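Local coordinates for protein kojibiose phosphorylase (Gut metagenome, PDB 6W0P) that belongs to the glycoside hydrolase family 65 phosphorylases, carbohydrate-active enzymes with a helical central catalytic domain, at residues I427-Y430 / M431-N435; C518-T521 / K522-A526; V590-F593 / M594-Y597. One frame throughout, in Å; residues are numbered along the deposited sequence.

Contact 1 (I427-Y430 / M431-N435); sequences IYHY and MKIYN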
# COMPACT_ATOMS: atom_id res chain seq x y z
N ILE A 427 6.45 -10.78 30.11
CA ILE A 427 5.80 -11.23 31.38
C ILE A 427 6.58 -12.43 31.90
O ILE A 427 7.01 -12.39 33.09
CB ILE A 427 4.31 -11.54 31.17
CG1 ILE A 427 3.49 -10.27 30.96
CG2 ILE A 427 3.75 -12.38 32.31
CD1 ILE A 427 2.16 -10.51 30.27
N TYR A 428 6.79 -13.44 31.05
CA TYR A 428 7.56 -14.68 31.32
C TYR A 428 8.99 -14.35 31.78
O TYR A 428 9.45 -14.89 32.79
CB TYR A 428 7.57 -15.55 30.06
CG TYR A 428 8.58 -16.66 30.06
CD1 TYR A 428 8.37 -17.84 30.77
CD2 TYR A 428 9.74 -16.56 29.32
CE1 TYR A 428 9.30 -18.86 30.77
CE2 TYR A 428 10.68 -17.58 29.29
CZ TYR A 428 10.46 -18.73 30.02
OH TYR A 428 11.41 -19.72 29.95
N HIS A 429 9.70 -13.48 31.06
CA HIS A 429 11.10 -13.11 31.38
C HIS A 429 11.14 -12.42 32.75
O HIS A 429 12.00 -12.74 33.58
CB HIS A 429 11.70 -12.28 30.23
CG HIS A 429 13.19 -12.33 30.17
ND1 HIS A 429 13.90 -11.60 29.23
CD2 HIS A 429 14.09 -12.94 30.95
CE1 HIS A 429 15.19 -11.82 29.42
NE2 HIS A 429 15.34 -12.63 30.48
N TYR A 430 10.17 -11.54 32.99
CA TYR A 430 10.04 -10.76 34.24
C TYR A 430 9.86 -11.72 35.43
O TYR A 430 10.53 -11.56 36.48
CB TYR A 430 8.85 -9.81 34.15
CG TYR A 430 8.63 -9.04 35.42
CD1 TYR A 430 9.58 -8.13 35.83
CD2 TYR A 430 7.52 -9.26 36.22
CE1 TYR A 430 9.42 -7.42 37.01
CE2 TYR A 430 7.35 -8.55 37.40
CZ TYR A 430 8.31 -7.63 37.80
OH TYR A 430 8.20 -6.92 38.95
N MET A 431 8.93 -12.67 35.28
CA MET A 431 8.61 -13.66 36.33
C MET A 431 9.83 -14.57 36.51
O MET A 431 10.10 -14.96 37.66
CB MET A 431 7.37 -14.49 35.95
CG MET A 431 6.10 -13.64 35.91
SD MET A 431 5.66 -12.92 37.54
CE MET A 431 5.32 -14.44 38.44
N LYS A 432 10.58 -14.83 35.45
CA LYS A 432 11.76 -15.72 35.52
C LYS A 432 12.87 -15.04 36.34
O LYS A 432 13.59 -15.75 37.03
CB LYS A 432 12.23 -16.10 34.12
CG LYS A 432 13.43 -17.03 34.10
CD LYS A 432 14.20 -16.98 32.81
CE LYS A 432 13.91 -18.12 31.86
NZ LYS A 432 14.80 -18.03 30.67
N ILE A 433 12.99 -13.71 36.31
CA ILE A 433 14.03 -12.98 37.09
C ILE A 433 13.52 -12.68 38.51
O ILE A 433 14.33 -12.76 39.43
CB ILE A 433 14.48 -11.71 36.34
CG1 ILE A 433 14.97 -12.01 34.92
CG2 ILE A 433 15.52 -10.96 37.15
CD1 ILE A 433 16.08 -13.05 34.85
N TYR A 434 12.23 -12.36 38.69
CA TYR A 434 11.70 -11.79 39.96
C TYR A 434 10.57 -12.60 40.60
O TYR A 434 10.20 -12.28 41.76
CB TYR A 434 11.16 -10.39 39.68
CG TYR A 434 12.27 -9.42 39.44
CD1 TYR A 434 13.11 -9.05 40.47
CD2 TYR A 434 12.50 -8.91 38.17
CE1 TYR A 434 14.13 -8.14 40.26
CE2 TYR A 434 13.52 -8.00 37.94
CZ TYR A 434 14.33 -7.62 38.99
OH TYR A 434 15.34 -6.73 38.79
N ASN A 435 10.01 -13.57 39.89
CA ASN A 435 8.85 -14.38 40.34
C ASN A 435 7.91 -13.52 41.20
O ASN A 435 7.69 -13.89 42.36
CB ASN A 435 9.33 -15.64 41.06
CG ASN A 435 8.21 -16.65 41.21
OD1 ASN A 435 7.09 -16.39 40.78
ND2 ASN A 435 8.52 -17.79 41.80
O HOH W 1 13.65 -18.70 28.20
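Tyr430 and Tyr434, one helical turn apart, meet through CE1 of the first ring and CD2 of the second at 3.6 Å. The rings are neither stacked nor edge-to-face: their planes stand at 42°, and the two side chains cross at about a right angle. CG of Tyr430 lies anti to the backbone N (chi1 177°), while CG of Tyr434 lies beside its own N, a difference that turns the later ring back against the earlier one. Beside Tyr430, Met431 SD makes an oblique Met-aromatic contact, 5.5 Å from the ring centroid. His429 and Ile433 run side by side, with CD2 of the imidazole 4.2 Å from Ile433 CG1. Main-chain bonds hold the turn beneath, including Met431 N to Ile427 O at 2.9 Å and Tyr434 N to Tyr430 O. The polar edge is formed by Tyr428 and Lys432. The bent lysine chain brings CE to 3.5 Å from Tyr428 OH, and one water accepts hydrogen bonds from both Tyr428 OH and Lys432 NZ; it lies in the plane of the tyrosine ring, 3.0 Å from Tyr428 OH. Beyond the contact, Tyr430 OH is hydrogen-bonded to Asp436 and Gln365. Asn435 leaves helical geometry with positive phi. Tyr430-Tyr434, His429-Ile433 and Tyr428-Lys432 are i to i+4 pairs at the C-terminal end of helix 418-434, within the (alpha/alpha)6 barrel known for the family 65 catalytic domain.

Contact 2 (C518-T521 / K522-A526); sequences CGFT and KKDLA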
# COMPACT_ATOMS: atom_id res chain seq x y z
N CYS A 518 -12.64 -11.66 31.34
CA CYS A 518 -12.01 -11.77 30.00
C CYS A 518 -12.88 -12.57 29.02
O CYS A 518 -12.58 -12.52 27.81
CB CYS A 518 -10.65 -12.44 30.10
SG CYS A 518 -9.43 -11.47 31.02
N GLY A 519 -13.91 -13.27 29.52
CA GLY A 519 -14.76 -14.18 28.73
C GLY A 519 -14.02 -15.44 28.31
O GLY A 519 -14.19 -15.87 27.16
N PHE A 520 -13.20 -16.01 29.18
CA PHE A 520 -12.37 -17.19 28.83
C PHE A 520 -13.00 -18.41 29.51
O PHE A 520 -12.85 -18.57 30.74
CB PHE A 520 -10.91 -16.96 29.21
CG PHE A 520 -9.92 -17.77 28.41
CD1 PHE A 520 -9.69 -17.50 27.07
CD2 PHE A 520 -9.18 -18.80 29.00
CE1 PHE A 520 -8.77 -18.23 26.34
CE2 PHE A 520 -8.25 -19.52 28.26
CZ PHE A 520 -8.06 -19.24 26.93
N THR A 521 -13.68 -19.24 28.70
CA THR A 521 -14.56 -20.35 29.14
C THR A 521 -13.78 -21.67 29.10
O THR A 521 -12.70 -21.70 28.47
CB THR A 521 -15.81 -20.44 28.26
OG1 THR A 521 -15.41 -20.98 27.00
CG2 THR A 521 -16.49 -19.11 28.04
N LYS A 522 -14.32 -22.72 29.72
CA LYS A 522 -13.73 -24.08 29.70
C LYS A 522 -13.53 -24.49 28.24
O LYS A 522 -12.63 -25.29 27.96
CB LYS A 522 -14.64 -25.07 30.45
CG LYS A 522 -14.78 -24.81 31.95
CD LYS A 522 -15.48 -25.93 32.70
CE LYS A 522 -15.26 -25.89 34.20
NZ LYS A 522 -16.51 -25.53 34.90
N LYS A 523 -14.37 -23.96 27.35
CA LYS A 523 -14.40 -24.28 25.90
C LYS A 523 -13.22 -23.58 25.21
O LYS A 523 -12.61 -24.19 24.31
CB LYS A 523 -15.77 -23.86 25.34
CG LYS A 523 -16.13 -24.48 24.00
CD LYS A 523 -17.10 -23.66 23.17
CE LYS A 523 -16.76 -23.70 21.69
NZ LYS A 523 -17.95 -23.48 20.83
N ASP A 524 -12.90 -22.36 25.62
CA ASP A 524 -11.71 -21.63 25.12
C ASP A 524 -10.46 -22.40 25.57
O ASP A 524 -9.56 -22.60 24.73
CB ASP A 524 -11.73 -20.16 25.56
CG ASP A 524 -12.90 -19.36 25.02
OD1 ASP A 524 -13.38 -19.70 23.92
OD2 ASP A 524 -13.33 -18.39 25.70
N LEU A 525 -10.44 -22.88 26.82
CA LEU A 525 -9.28 -23.64 27.39
C LEU A 525 -9.08 -24.96 26.64
O LEU A 525 -7.91 -25.36 26.51
CB LEU A 525 -9.48 -23.90 28.88
CG LEU A 525 -8.99 -22.76 29.76
CD1 LEU A 525 -9.84 -22.64 31.03
CD2 LEU A 525 -7.52 -22.93 30.09
N ALA A 526 -10.17 -25.61 26.22
CA ALA A 526 -10.10 -26.87 25.44
C ALA A 526 -9.57 -26.54 24.05
O ALA A 526 -8.73 -27.31 23.54
CB ALA A 526 -11.45 -27.56 25.38
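Phe520 lays one ring face against the CB of Asp524, which stands over it 3.8 Å from the ring centroid, a CH-pi contact displaced toward the rim. The two side chains cross at a slant, with ring and carboxylate planes 42° apart. Leu525 crosses the same phenylalanine at about a right angle, its CG 3.6 Å from Phe520 CE2. Beyond the ring, Asp524 OD2 receives Thr521 N at 3.1 Å; the bond is nearly straight at the hydrogen (169°), but the donor comes from above the carboxylate plane. In return Thr521 OG1 accepts Asp524 N at 3.2 Å, and a weak bond from Lys523 N. This exchange is a capping box, with Thr521 as N-cap of helix 522-534. The threonine hydroxyl sits between its own backbone N and carbonyl carbon (chi1 73°), which turns OG1 toward the amides of the first helical turn. Leu525 N closes that turn on Thr521 O at 3.0 Å. OD2 of Asp524 also lies 3.0 Å from Gly519 O, two acceptors brought close without a bond between them. Gly519 has positive phi and ends the preceding helix in a Schellman motif, making the link between helices 513-518 and 522-534 very short. On its way across, Phe520 packs against Val449 and Lys453 of helix 437-458.

Contact 3 (V590-F593 / M594-Y597); sequences VLMF and MFLY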
# COMPACT_ATOMS: atom_id res chain seq x y z
N VAL A 590 14.08 -17.58 12.83
CA VAL A 590 14.34 -18.86 13.56
C VAL A 590 15.33 -18.56 14.70
O VAL A 590 15.09 -19.02 15.85
CB VAL A 590 14.88 -19.95 12.62
CG1 VAL A 590 15.47 -21.12 13.40
CG2 VAL A 590 13.82 -20.42 11.66
N LEU A 591 16.41 -17.85 14.40
CA LEU A 591 17.52 -17.60 15.36
C LEU A 591 17.04 -16.67 16.48
O LEU A 591 17.62 -16.69 17.58
CB LEU A 591 18.73 -17.02 14.62
CG LEU A 591 19.49 -17.99 13.72
CD1 LEU A 591 20.87 -17.44 13.38
CD2 LEU A 591 19.62 -19.38 14.35
N MET A 592 16.00 -15.87 16.21
CA MET A 592 15.35 -15.04 17.24
C MET A 592 14.69 -15.95 18.30
O MET A 592 14.97 -15.76 19.47
CB MET A 592 14.29 -14.13 16.64
CG MET A 592 13.86 -13.05 17.59
SD MET A 592 15.24 -11.91 17.88
CE MET A 592 14.70 -11.14 19.39
N PHE A 593 13.84 -16.90 17.94
CA PHE A 593 13.17 -17.70 19.01
C PHE A 593 14.21 -18.63 19.65
O PHE A 593 14.09 -18.93 20.82
CB PHE A 593 11.88 -18.37 18.54
CG PHE A 593 12.04 -19.56 17.64
CD1 PHE A 593 12.39 -20.80 18.17
CD2 PHE A 593 11.78 -19.47 16.29
CE1 PHE A 593 12.52 -21.91 17.35
CE2 PHE A 593 11.89 -20.58 15.47
CZ PHE A 593 12.26 -21.80 16.01
N MET A 594 15.23 -19.04 18.91
CA MET A 594 16.30 -19.89 19.46
C MET A 594 17.10 -19.07 20.48
O MET A 594 17.38 -19.61 21.57
CB MET A 594 17.16 -20.45 18.33
CG MET A 594 16.38 -21.44 17.48
SD MET A 594 17.37 -22.54 16.44
CE MET A 594 17.91 -23.70 17.70
N PHE A 595 17.33 -17.78 20.23
CA PHE A 595 17.97 -16.87 21.23
C PHE A 595 17.08 -16.74 22.48
O PHE A 595 17.60 -16.86 23.59
CB PHE A 595 18.20 -15.49 20.64
CG PHE A 595 18.52 -14.42 21.65
CD1 PHE A 595 19.75 -14.40 22.29
CD2 PHE A 595 17.63 -13.39 21.89
CE1 PHE A 595 20.06 -13.41 23.20
CE2 PHE A 595 17.94 -12.39 22.80
CZ PHE A 595 19.14 -12.41 23.47
N LEU A 596 15.77 -16.49 22.29
CA LEU A 596 14.86 -16.14 23.43
C LEU A 596 14.71 -17.35 24.35
O LEU A 596 14.26 -17.18 25.52
CB LEU A 596 13.49 -15.66 22.91
CG LEU A 596 13.48 -14.35 22.11
CD1 LEU A 596 12.08 -14.09 21.56
CD2 LEU A 596 13.95 -13.16 22.95
N TYR A 597 15.05 -18.52 23.84
CA TYR A 597 14.93 -19.84 24.51
C TYR A 597 16.22 -20.65 24.33
O TYR A 597 16.14 -21.91 24.19
CB TYR A 597 13.69 -20.55 23.97
CG TYR A 597 12.39 -19.97 24.47
CD1 TYR A 597 11.94 -20.21 25.76
CD2 TYR A 597 11.62 -19.19 23.64
CE1 TYR A 597 10.74 -19.66 26.21
CE2 TYR A 597 10.43 -18.65 24.07
CZ TYR A 597 9.98 -18.88 25.35
OH TYR A 597 8.80 -18.32 25.70
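Met594 places CG beside its backbone N (chi1 -68°), and with an extended chi2 this sets SD 3.9 Å from Val590 CG1; the bend at chi3 then turns only CE. The two side chains lie side by side and point the same way. In Phe593, CG instead sits between its own N and carbonyl carbon (chi1 74°); the ring is thereby folded back over the helix, and one face covers Val590 O, offset toward the rim. From there CE1 of the Phe593 ring reaches Met594 CG at 3.9 Å. On another side of the helix, Met592 bends at chi2 and brings CE to 4.2 Å from Leu596 CD2. Main-chain bonds follow the helix: Met594 N reaches Val590 O at 3.1 Å, and Leu596 N reaches Met592 O at 3.0 Å. The last, Tyr597 N to Phe593 O, is weak, and the same carbonyl oxygen lies in the plane of the Tyr597 ring, at its edge. This short helix, 590-596, is enclosed by others: Phe593 stacks on Phe491 of helix 487-504, Leu591 and Phe595 face helix 624-634, and Val590 and Met594 lie against helix 603-613.

In the fold
All three contacts are local and lie within the family 65 central catalytic domain, contacts 1 and 3 at single helices and their C-terminal ends, contact 2 at the start of one. Contact 3 is wholly buried and almost purely apolar; contact 1 is partly buried, its aromatic and aliphatic side giving way to a hydrated polar edge; contact 2 lies at the surface and depends on capping polar bonds. Contacts 1 and 3 touch directly, Tyr428 CE2 to Tyr597 CE1 at 3.7 Å, and Tyr425, just ahead of contact 1, meets residues of both. Contact 2 stands apart, its nearest atoms about 12 Å from contact 1 and about 17 Å from contact 3, yet contacts 1 and 2 both pack against helix 437-458.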